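Local coordinates for protein uncharacterized conserved (Bdellovibrio bacteriovorus, PDB 7O21) that probably acts as an L,D-carboxypeptidase of the YkuD family that trims cell-wall peptidoglycan and so takes part in setting cell shape, at residues 44-56 with 64-76. Sequence-based numbering, arbitrary orientation.
Sequences ILVDKEQRKLSVF and QKITEYPADIGKM
An antiparallel beta hairpin of the YkuD-type catalytic domain pairs strand 52-56 with strand 64-70. Leu-53 and Tyr-69 form a hydrogen-bonded pair; Leu-53 N reaches Tyr-69 O at 2.8 Å, nearly straight. Val-55 N donates to Thr-67 O, but Val-55 O accepts from Ile-66 N at 2.9 Å. This one-residue shift is a beta bulge. Past the regular ladder, Ala-71 N still bonds to Arg-51 O, arriving from above the carbonyl plane.

On one face, Lys-65 crosses Phe-56. Lys-65 CB lies over the Phe-56 ring in a CH-pi contact, 4.0 Å from the ring centroid. Lys-65 CG stands anti to the backbone N (chi1 -174°), and the chain bends at chi3 (-84°). This bend brings Lys-65 CE past Ser-54 OG and Lys-65 NZ into a 2.6 Å salt bridge with Glu-68 OE1. Tyr-181 OH is a second partner of NZ.

On the other face, Val-55 CG2 packs beside Thr-67 CG2 at 3.5 Å, and its CG1 meets Ile-66 CD1. Leu-53 CB touches Ala-71 CB. Farther along, the Lys-48 chain lies across Ile-73, with Lys-48 CG 3.7 Å from Ile-73 CG1. A water bridges Lys-48 O and Asp-72 OD1.

Leu-162 of helix 156-163 packs on Leu-53 and Val-55. Strand 42-47 pairs with strand 172-176, and the side chain of Ile-73 lies about 6 Å from that of Cys-151, the predicted nucleophile.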
loop_
_atom_site.group_PDB
_atom_site.type_symbol
_atom_site.label_atom_id
_atom_site.label_comp_id
_atom_site.label_asym_id
_atom_site.label_seq_id
_atom_site.Cartn_x
_atom_site.Cartn_y
_atom_site.Cartn_z
ATOM N N ILE A 44 -19.988 -2.776 3.233
ATOM C CA ILE A 44 -20.407 -4.053 2.662
ATOM C C ILE A 44 -20.093 -5.159 3.659
ATOM O O ILE A 44 -18.976 -5.217 4.196
ATOM C CB ILE A 44 -19.718 -4.308 1.313
ATOM C CG1 ILE A 44 -20.189 -3.270 0.277
ATOM C CG2 ILE A 44 -19.999 -5.739 0.850
ATOM C CD1 ILE A 44 -19.427 -3.343 -1.027
ATOM N N LEU A 45 -21.072 -6.035 3.923
ATOM C CA LEU A 45 -20.921 -7.123 4.884
ATOM C C LEU A 45 -21.156 -8.437 4.155
ATOM O O LEU A 45 -22.215 -8.628 3.542
ATOM C CB LEU A 45 -21.930 -6.987 6.027
ATOM C CG LEU A 45 -22.003 -8.185 6.971
ATOM C CD1 LEU A 45 -20.715 -8.322 7.747
ATOM C CD2 LEU A 45 -23.200 -8.031 7.911
ATOM N N VAL A 46 -20.170 -9.333 4.202
ATOM C CA VAL A 46 -20.258 -10.639 3.545
ATOM C C VAL A 46 -20.398 -11.712 4.617
ATOM O O VAL A 46 -19.545 -11.837 5.502
ATOM C CB VAL A 46 -19.039 -10.916 2.655
ATOM C CG1 VAL A 46 -19.179 -12.287 1.969
ATOM C CG2 VAL A 46 -18.839 -9.806 1.640
ATOM N N ASP A 47 -21.464 -12.499 4.527
ATOM C CA ASP A 47 -21.789 -13.560 5.479
ATOM C C ASP A 47 -21.564 -14.872 4.730
ATOM O O ASP A 47 -22.409 -15.289 3.930
ATOM C CB ASP A 47 -23.245 -13.375 5.905
ATOM C CG ASP A 47 -23.746 -14.447 6.843
ATOM O OD1 ASP A 47 -23.132 -15.529 6.947
ATOM O OD2 ASP A 47 -24.786 -14.188 7.482
ATOM N N LYS A 48 -20.415 -15.517 4.969
ATOM C CA LYS A 48 -20.087 -16.726 4.214
ATOM C C LYS A 48 -21.096 -17.832 4.468
ATOM O O LYS A 48 -21.503 -18.530 3.531
ATOM C CB LYS A 48 -18.686 -17.232 4.548
ATOM C CG LYS A 48 -17.556 -16.286 4.182
ATOM C CD LYS A 48 -16.227 -16.977 4.483
ATOM C CE LYS A 48 -15.036 -16.085 4.209
ATOM N NZ LYS A 48 -13.807 -16.692 4.809
ATOM N N GLU A 49 -21.504 -18.012 5.728
ATOM C CA GLU A 49 -22.399 -19.116 6.065
ATOM C C GLU A 49 -23.726 -18.993 5.328
ATOM O O GLU A 49 -24.231 -19.974 4.769
ATOM C CB GLU A 49 -22.620 -19.152 7.575
ATOM C CG GLU A 49 -23.682 -20.142 8.016
ATOM C CD GLU A 49 -24.002 -20.015 9.488
ATOM O OE1 GLU A 49 -23.313 -19.233 10.177
ATOM O OE2 GLU A 49 -24.940 -20.692 9.960
ATOM N N GLN A 50 -24.314 -17.792 5.323
ATOM C CA GLN A 50 -25.597 -17.565 4.668
ATOM C C GLN A 50 -25.472 -17.294 3.176
ATOM O O GLN A 50 -26.501 -17.195 2.497
ATOM C CB GLN A 50 -26.341 -16.415 5.346
ATOM C CG GLN A 50 -26.673 -16.685 6.819
ATOM C CD GLN A 50 -27.515 -17.935 7.014
ATOM O OE1 GLN A 50 -27.196 -18.796 7.839
ATOM N NE2 GLN A 50 -28.592 -18.042 6.252
ATOM N N ARG A 51 -24.252 -17.175 2.647
ATOM C CA ARG A 51 -24.053 -16.849 1.234
ATOM C C ARG A 51 -24.782 -15.553 0.861
ATOM O O ARG A 51 -25.534 -15.488 -0.115
ATOM C CB ARG A 51 -24.451 -18.024 0.327
ATOM C CG ARG A 51 -23.555 -19.244 0.487
ATOM C CD ARG A 51 -24.140 -20.455 -0.237
ATOM N NE ARG A 51 -25.477 -20.778 0.256
ATOM C CZ ARG A 51 -25.770 -21.849 0.987
ATOM N NH1 ARG A 51 -24.820 -22.714 1.317
ATOM N NH2 ARG A 51 -27.017 -22.055 1.390
ATOM N N LYS A 52 -24.530 -14.495 1.635
ATOM C CA LYS A 52 -25.217 -13.226 1.430
ATOM C C LYS A 52 -24.237 -12.073 1.566
ATOM O O LYS A 52 -23.348 -12.097 2.423
ATOM C CB LYS A 52 -26.345 -13.008 2.441
ATOM C CG LYS A 52 -27.447 -14.056 2.388
ATOM C CD LYS A 52 -28.341 -13.877 1.177
ATOM C CE LYS A 52 -29.624 -14.680 1.332
ATOM N NZ LYS A 52 -29.873 -15.540 0.149
ATOM N N LEU A 53 -24.438 -11.053 0.748
ATOM C CA LEU A 53 -23.717 -9.794 0.844
ATOM C C LEU A 53 -24.735 -8.688 1.061
ATOM O O LEU A 53 -25.689 -8.562 0.285
ATOM C CB LEU A 53 -22.926 -9.547 -0.435
ATOM C CG LEU A 53 -22.091 -8.273 -0.543
ATOM C CD1 LEU A 53 -20.985 -8.496 -1.573
ATOM C CD2 LEU A 53 -22.955 -7.071 -0.941
ATOM N N SER A 54 -24.537 -7.886 2.103
ATOM C CA SER A 54 -25.454 -6.815 2.453
ATOM C C SER A 54 -24.736 -5.476 2.402
ATOM O O SER A 54 -23.519 -5.395 2.571
ATOM C CB SER A 54 -26.008 -6.985 3.866
ATOM O OG SER A 54 -26.531 -8.283 4.081
ATOM N N VAL A 55 -25.501 -4.426 2.129
ATOM C CA VAL A 55 -25.006 -3.057 2.189
ATOM C C VAL A 55 -25.666 -2.364 3.369
ATOM O O VAL A 55 -26.893 -2.370 3.490
ATOM C CB VAL A 55 -25.279 -2.292 0.883
ATOM C CG1 VAL A 55 -24.663 -0.903 0.961
ATOM C CG2 VAL A 55 -24.720 -3.055 -0.299
ATOM N N PHE A 56 -24.858 -1.790 4.252
ATOM C CA PHE A 56 -25.355 -0.987 5.354
ATOM C C PHE A 56 -24.975 0.467 5.135
ATOM O O PHE A 56 -23.939 0.776 4.535
ATOM C CB PHE A 56 -24.771 -1.475 6.690
ATOM C CG PHE A 56 -25.391 -2.748 7.174
ATOM C CD1 PHE A 56 -24.965 -3.971 6.673
ATOM C CD2 PHE A 56 -26.427 -2.725 8.097
ATOM C CE1 PHE A 56 -25.541 -5.150 7.103
ATOM C CE2 PHE A 56 -27.022 -3.916 8.523
ATOM C CZ PHE A 56 -26.568 -5.120 8.026
ATOM N N GLN A 64 -28.193 1.010 9.092
ATOM C CA GLN A 64 -29.420 0.539 8.463
ATOM C C GLN A 64 -29.049 -0.304 7.252
ATOM O O GLN A 64 -28.262 0.137 6.416
ATOM C CB GLN A 64 -30.261 1.738 8.018
ATOM C CG GLN A 64 -31.634 1.384 7.474
ATOM C CD GLN A 64 -32.480 2.609 7.211
ATOM O OE1 GLN A 64 -32.081 3.732 7.518
ATOM N NE2 GLN A 64 -33.665 2.400 6.645
ATOM N N LYS A 65 -29.617 -1.502 7.154
ATOM C CA LYS A 65 -29.392 -2.333 5.980
ATOM C C LYS A 65 -30.252 -1.802 4.846
ATOM O O LYS A 65 -31.459 -1.600 5.011
ATOM C CB LYS A 65 -29.747 -3.793 6.271
ATOM C CG LYS A 65 -29.403 -4.748 5.130
ATOM C CD LYS A 65 -29.867 -6.176 5.417
ATOM C CE LYS A 65 -28.855 -6.935 6.274
ATOM N NZ LYS A 65 -29.214 -8.374 6.489
ATOM N N ILE A 66 -29.633 -1.558 3.695
ATOM C CA ILE A 66 -30.350 -0.997 2.565
ATOM C C ILE A 66 -30.594 -2.010 1.455
ATOM O O ILE A 66 -31.588 -1.879 0.734
ATOM C CB ILE A 66 -29.719 0.290 2.009
ATOM C CG1 ILE A 66 -28.307 0.005 1.534
ATOM C CG2 ILE A 66 -29.742 1.402 3.061
ATOM C CD1 ILE A 66 -27.625 1.210 0.910
ATOM N N THR A 67 -29.733 -3.010 1.293
ATOM C CA THR A 67 -29.953 -4.035 0.279
ATOM C C THR A 67 -29.145 -5.280 0.630
ATOM O O THR A 67 -28.313 -5.272 1.542
ATOM C CB THR A 67 -29.608 -3.509 -1.117
ATOM O OG1 THR A 67 -30.164 -4.386 -2.112
ATOM C CG2 THR A 67 -28.102 -3.423 -1.297
ATOM N N GLU A 68 -29.420 -6.366 -0.098
ATOM C CA GLU A 68 -28.817 -7.660 0.170
ATOM C C GLU A 68 -28.917 -8.515 -1.088
ATOM O O GLU A 68 -29.940 -8.490 -1.782
ATOM C CB GLU A 68 -29.556 -8.356 1.321
ATOM C CG GLU A 68 -28.957 -9.674 1.752
ATOM C CD GLU A 68 -29.505 -10.137 3.085
ATOM O OE1 GLU A 68 -29.382 -9.385 4.077
ATOM O OE2 GLU A 68 -30.069 -11.241 3.141
ATOM N N TYR A 69 -27.861 -9.265 -1.377
ATOM C CA TYR A 69 -27.803 -10.088 -2.574
ATOM C C TYR A 69 -27.109 -11.409 -2.246
ATOM O O TYR A 69 -26.360 -11.490 -1.277
ATOM C CB TYR A 69 -26.979 -9.386 -3.657
ATOM C CG TYR A 69 -27.462 -7.990 -3.985
ATOM C CD1 TYR A 69 -28.639 -7.805 -4.687
ATOM C CD2 TYR A 69 -26.740 -6.866 -3.605
ATOM C CE1 TYR A 69 -29.098 -6.546 -5.000
ATOM C CE2 TYR A 69 -27.194 -5.589 -3.917
ATOM C CZ TYR A 69 -28.374 -5.444 -4.615
ATOM O OH TYR A 69 -28.854 -4.197 -4.938
ATOM N N PRO A 70 -27.339 -12.436 -3.061
ATOM C CA PRO A 70 -26.533 -13.654 -2.914
ATOM C C PRO A 70 -25.061 -13.388 -3.205
ATOM O O PRO A 70 -24.705 -12.532 -4.021
ATOM C CB PRO A 70 -27.132 -14.605 -3.958
ATOM C CG PRO A 70 -28.481 -14.000 -4.323
ATOM C CD PRO A 70 -28.311 -12.527 -4.161
ATOM N N ALA A 71 -24.207 -14.144 -2.517
ATOM C CA ALA A 71 -22.770 -14.084 -2.738
ATOM C C ALA A 71 -22.167 -15.393 -2.257
ATOM O O ALA A 71 -22.774 -16.121 -1.469
ATOM C CB ALA A 71 -22.162 -12.927 -1.943
ATOM N N ASP A 72 -20.969 -15.698 -2.747
ATOM C CA ASP A 72 -20.259 -16.876 -2.272
ATOM C C ASP A 72 -18.769 -16.588 -2.318
ATOM O O ASP A 72 -18.339 -15.525 -2.769
ATOM C CB ASP A 72 -20.625 -18.116 -3.100
ATOM C CG ASP A 72 -20.682 -19.397 -2.265
ATOM O OD1 ASP A 72 -19.983 -19.498 -1.233
ATOM O OD2 ASP A 72 -21.423 -20.317 -2.671
ATOM N N ILE A 73 -17.983 -17.532 -1.806
ATOM C CA ILE A 73 -16.533 -17.421 -1.792
ATOM C C ILE A 73 -15.946 -18.360 -2.832
ATOM O O ILE A 73 -16.369 -19.520 -2.951
ATOM C CB ILE A 73 -15.973 -17.745 -0.398
ATOM C CG1 ILE A 73 -16.621 -16.841 0.650
ATOM C CG2 ILE A 73 -14.454 -17.631 -0.409
ATOM C CD1 ILE A 73 -16.259 -15.367 0.537
ATOM N N GLY A 74 -14.965 -17.862 -3.583
ATOM C CA GLY A 74 -14.297 -18.704 -4.557
ATOM C C GLY A 74 -13.515 -19.816 -3.886
ATOM O O GLY A 74 -12.982 -19.661 -2.786
ATOM N N LYS A 75 -13.448 -20.959 -4.570
ATOM C CA LYS A 75 -12.827 -22.153 -4.019
ATOM C C LYS A 75 -11.653 -22.678 -4.836
ATOM O O LYS A 75 -11.054 -23.688 -4.449
ATOM C CB LYS A 75 -13.873 -23.267 -3.874
ATOM C CG LYS A 75 -14.917 -23.018 -2.809
ATOM C CD LYS A 75 -15.787 -24.244 -2.623
ATOM C CE LYS A 75 -16.604 -24.169 -1.342
ATOM N NZ LYS A 75 -18.071 -24.184 -1.618
ATOM N N MET A 76 -11.297 -22.024 -5.934
ATOM C CA MET A 76 -10.355 -22.584 -6.894
ATOM C C MET A 76 -8.918 -22.207 -6.556
ATOM O O MET A 76 -8.646 -21.137 -6.004
ATOM C CB MET A 76 -10.687 -22.092 -8.302
ATOM C CG MET A 76 -11.962 -22.686 -8.874
ATOM S SD MET A 76 -11.813 -24.465 -9.126
ATOM C CE MET A 76 -10.663 -24.504 -10.501
HETATM O O HOH W 1 -19.678 -18.647 1.478
#